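Local coordinates for protein major allergen Alt a 1 (Alternaria alternata, PDB 3V0R) that may bind host plant thaumatin-like proteins and inhibit their beta-glucanase activity, and is a secreted, disulfide-linked homodimeric fungal allergen, at residues A[70-75]-A[83-88]. Sequence-based numbering, arbitrary orientation.
With 8AC (8-aminooctanoic acid), chain L.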
loop_
_atom_site.group_PDB
_atom_site.type_symbol
_atom_site.label_atom_id
_atom_site.label_comp_id
_atom_site.label_asym_id
_atom_site.label_seq_id
_atom_site.Cartn_x
_atom_site.Cartn_y
_atom_site.Cartn_z
ATOM N N PHE A 70 -5.587 -12.738 -1.594
ATOM C CA PHE A 70 -5.963 -14.080 -1.919
ATOM C C PHE A 70 -7.141 -14.099 -2.927
ATOM O O PHE A 70 -7.596 -15.154 -3.316
ATOM C CB PHE A 70 -6.318 -14.779 -0.592
ATOM C CG PHE A 70 -7.564 -14.256 0.051
ATOM C CD1 PHE A 70 -7.586 -13.020 0.648
ATOM C CD2 PHE A 70 -8.741 -14.995 0.016
ATOM C CE1 PHE A 70 -8.770 -12.503 1.179
ATOM C CE2 PHE A 70 -9.910 -14.506 0.576
ATOM C CZ PHE A 70 -9.921 -13.267 1.165
ATOM N N MET A 71 -7.660 -12.937 -3.308
ATOM C CA MET A 71 -8.835 -12.863 -4.191
ATOM C C MET A 71 -8.446 -12.198 -5.527
ATOM O O MET A 71 -7.715 -11.211 -5.530
ATOM C CB MET A 71 -9.885 -11.956 -3.592
ATOM C CG MET A 71 -10.539 -12.452 -2.319
ATOM S SD MET A 71 -11.436 -13.989 -2.597
ATOM C CE MET A 71 -12.514 -13.388 -3.900
ATOM N N ASP A 72 -9.013 -12.721 -6.606
ATOM C CA ASP A 72 -8.975 -12.086 -7.939
ATOM C C ASP A 72 -10.345 -11.674 -8.304
ATOM O O ASP A 72 -11.313 -12.269 -7.848
ATOM C CB ASP A 72 -8.439 -13.016 -9.002
ATOM C CG ASP A 72 -6.913 -13.310 -8.820
ATOM O OD1 ASP A 72 -6.193 -12.534 -8.185
ATOM O OD2 ASP A 72 -6.461 -14.331 -9.357
ATOM N N PHE A 73 -10.438 -10.638 -9.144
ATOM C CA PHE A 73 -11.706 -10.221 -9.713
ATOM C C PHE A 73 -11.597 -9.891 -11.195
ATOM O O PHE A 73 -10.524 -9.618 -11.707
ATOM C CB PHE A 73 -12.300 -9.054 -8.944
ATOM C CG PHE A 73 -11.707 -7.705 -9.311
ATOM C CD1 PHE A 73 -10.528 -7.305 -8.803
ATOM C CD2 PHE A 73 -12.395 -6.829 -10.165
ATOM C CE1 PHE A 73 -9.989 -6.041 -9.065
ATOM C CE2 PHE A 73 -11.865 -5.562 -10.460
ATOM C CZ PHE A 73 -10.653 -5.168 -9.910
ATOM N N SER A 74 -12.754 -9.919 -11.867
ATOM C CA SER A 74 -12.897 -9.493 -13.217
ATOM C C SER A 74 -14.188 -8.689 -13.344
ATOM O O SER A 74 -15.078 -8.854 -12.524
ATOM C CB SER A 74 -12.961 -10.756 -14.101
ATOM O OG SER A 74 -12.939 -10.441 -15.478
ATOM N N PHE A 75 -14.291 -7.811 -14.327
ATOM C CA PHE A 75 -15.462 -6.949 -14.482
ATOM C C PHE A 75 -15.889 -6.982 -15.914
ATOM O O PHE A 75 -15.037 -6.961 -16.832
ATOM C CB PHE A 75 -15.124 -5.512 -14.019
ATOM C CG PHE A 75 -16.303 -4.688 -13.589
ATOM C CD1 PHE A 75 -17.014 -5.020 -12.441
ATOM C CD2 PHE A 75 -16.675 -3.590 -14.286
ATOM C CE1 PHE A 75 -18.136 -4.276 -12.064
ATOM C CE2 PHE A 75 -17.791 -2.826 -13.919
ATOM C CZ PHE A 75 -18.527 -3.187 -12.810
ATOM N N LEU A 83 -17.137 -10.560 -11.209
ATOM C CA LEU A 83 -16.798 -11.956 -10.973
ATOM C C LEU A 83 -15.607 -12.002 -10.012
ATOM O O LEU A 83 -14.653 -11.283 -10.168
ATOM C CB LEU A 83 -16.385 -12.584 -12.306
ATOM C CG LEU A 83 -15.792 -13.969 -12.297
ATOM C CD1 LEU A 83 -16.756 -14.973 -11.758
ATOM C CD2 LEU A 83 -15.322 -14.436 -13.712
ATOM N N LEU A 84 -15.746 -12.784 -8.953
ATOM C CA LEU A 84 -14.665 -13.028 -7.979
ATOM C C LEU A 84 -14.207 -14.461 -8.070
ATOM O O LEU A 84 -15.006 -15.338 -8.356
ATOM C CB LEU A 84 -15.172 -12.760 -6.566
ATOM C CG LEU A 84 -15.652 -11.365 -6.217
ATOM C CD1 LEU A 84 -16.341 -11.334 -4.833
ATOM C CD2 LEU A 84 -14.420 -10.420 -6.213
ATOM N N LYS A 85 -12.944 -14.724 -7.759
ATOM C CA LYS A 85 -12.419 -16.032 -7.700
ATOM C C LYS A 85 -11.497 -16.191 -6.518
ATOM O O LYS A 85 -10.656 -15.327 -6.263
ATOM C CB LYS A 85 -11.654 -16.309 -8.968
ATOM C CG LYS A 85 -10.966 -17.634 -8.987
ATOM C CD LYS A 85 -10.216 -17.906 -10.279
ATOM C CE LYS A 85 -8.980 -17.042 -10.413
ATOM N NZ LYS A 85 -8.146 -17.429 -11.606
ATOM N N GLN A 86 -11.643 -17.292 -5.803
ATOM C CA GLN A 86 -10.821 -17.619 -4.639
ATOM C C GLN A 86 -10.342 -19.092 -4.797
ATOM O O GLN A 86 -11.153 -20.036 -4.738
ATOM C CB GLN A 86 -11.718 -17.517 -3.365
ATOM C CG GLN A 86 -10.944 -17.634 -2.028
ATOM C CD GLN A 86 -11.802 -17.802 -0.805
ATOM O OE1 GLN A 86 -13.042 -17.892 -0.863
ATOM N NE2 GLN A 86 -11.148 -17.908 0.341
ATOM N N LYS A 87 -9.057 -19.280 -4.972
ATOM C CA LYS A 87 -8.528 -20.615 -5.030
ATOM C C LYS A 87 -8.060 -21.076 -3.631
ATOM O O LYS A 87 -6.951 -20.694 -3.158
ATOM C CB LYS A 87 -7.361 -20.651 -6.009
ATOM C CG LYS A 87 -6.784 -22.043 -6.177
ATOM C CD LYS A 87 -5.787 -22.128 -7.325
ATOM C CE LYS A 87 -5.337 -23.563 -7.542
ATOM N NZ LYS A 87 -4.456 -23.653 -8.744
ATOM N N VAL A 88 -8.876 -21.914 -3.012
ATOM C CA VAL A 88 -8.698 -22.355 -1.623
ATOM C C VAL A 88 -7.655 -23.481 -1.509
ATOM O O VAL A 88 -6.957 -23.604 -0.520
ATOM C CB VAL A 88 -10.086 -22.853 -1.089
ATOM C CG1 VAL A 88 -9.974 -23.495 0.295
ATOM C CG2 VAL A 88 -11.027 -21.661 -1.039
HETATM N NAA 8AC L . -17.416 -24.242 9.094
HETATM O OAB 8AC L . -14.693 -18.487 1.115
HETATM O OAC 8AC L . -13.271 -17.641 2.472
HETATM C CAD 8AC L . -16.546 -23.223 8.491
HETATM C CAE 8AC L . -17.372 -22.378 7.546
HETATM C CAF 8AC L . -16.788 -20.992 7.358
HETATM C CAG 8AC L . -16.074 -20.971 5.999
HETATM C CAH 8AC L . -16.155 -19.635 5.354
HETATM C CAI 8AC L . -15.147 -19.580 4.169
HETATM C CAJ 8AC L . -15.444 -18.380 3.300
HETATM C CAK 8AC L . -14.354 -18.163 2.230
HETATM O O HOH W 1 -7.796 -16.579 -5.766
HETATM O O HOH W 2 -7.246 -17.633 -2.538
#
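Met-71 lays its thioether across the root of Gln-86, with SD 3.6 Å from CB of Gln-86. Bends at chi2 (-63°) and chi3 (-57°) then bring its methyl CE to 3.8 Å from CB of Leu-84, on the same strand as Gln-86; an unbranched, flexible side chain can touch both residues at once. CG of Met-71 also lies over one face of the Phe-70 ring, toward the rim. That ring presents its edge to the Gln-86 amide, CE2 standing 3.6 Å from NE2, with the ring and amide planes 71° apart. Gln-86, extended beyond CG, thus slides past sulfur and ring to carry its amide to the carboxyl end of 8-aminooctanoic acid, where NE2 donates to OAC (3.0 Å).

The two segments belong to an antiparallel beta hairpin, strands 72-76 and 81-87, within the beta-barrel of this fungal family. Two hydrogen-bonded pairs, Asp-72 with Lys-85 and Ser-74 with Leu-83, flank the non-hydrogen-bonded pair Phe-73 and Leu-84. In that middle pair Leu-84 sets CD2 against CB of Phe-73 at 3.7 Å, while the Phe-73 ring leads away to meet Phe-36 edge-to-face; both apolar side chains fit this buried face.

On the other face Asp-72 and Lys-85 run side by side, pointing the same way; both are partly exposed, which suits charged groups. Their opposite charges would attract, though at 4.2 Å between OD2 of Asp-72 and NZ of Lys-85 they stop short of a salt bridge, and the lysine also makes a cation-pi contact with Trp-62. Beyond the last paired residues a water lies 2.8 Å from O of Phe-70 and accepts from N of Lys-87, bridging the two segments; the Phe-70 ring also meets Phe-70 of the second subunit.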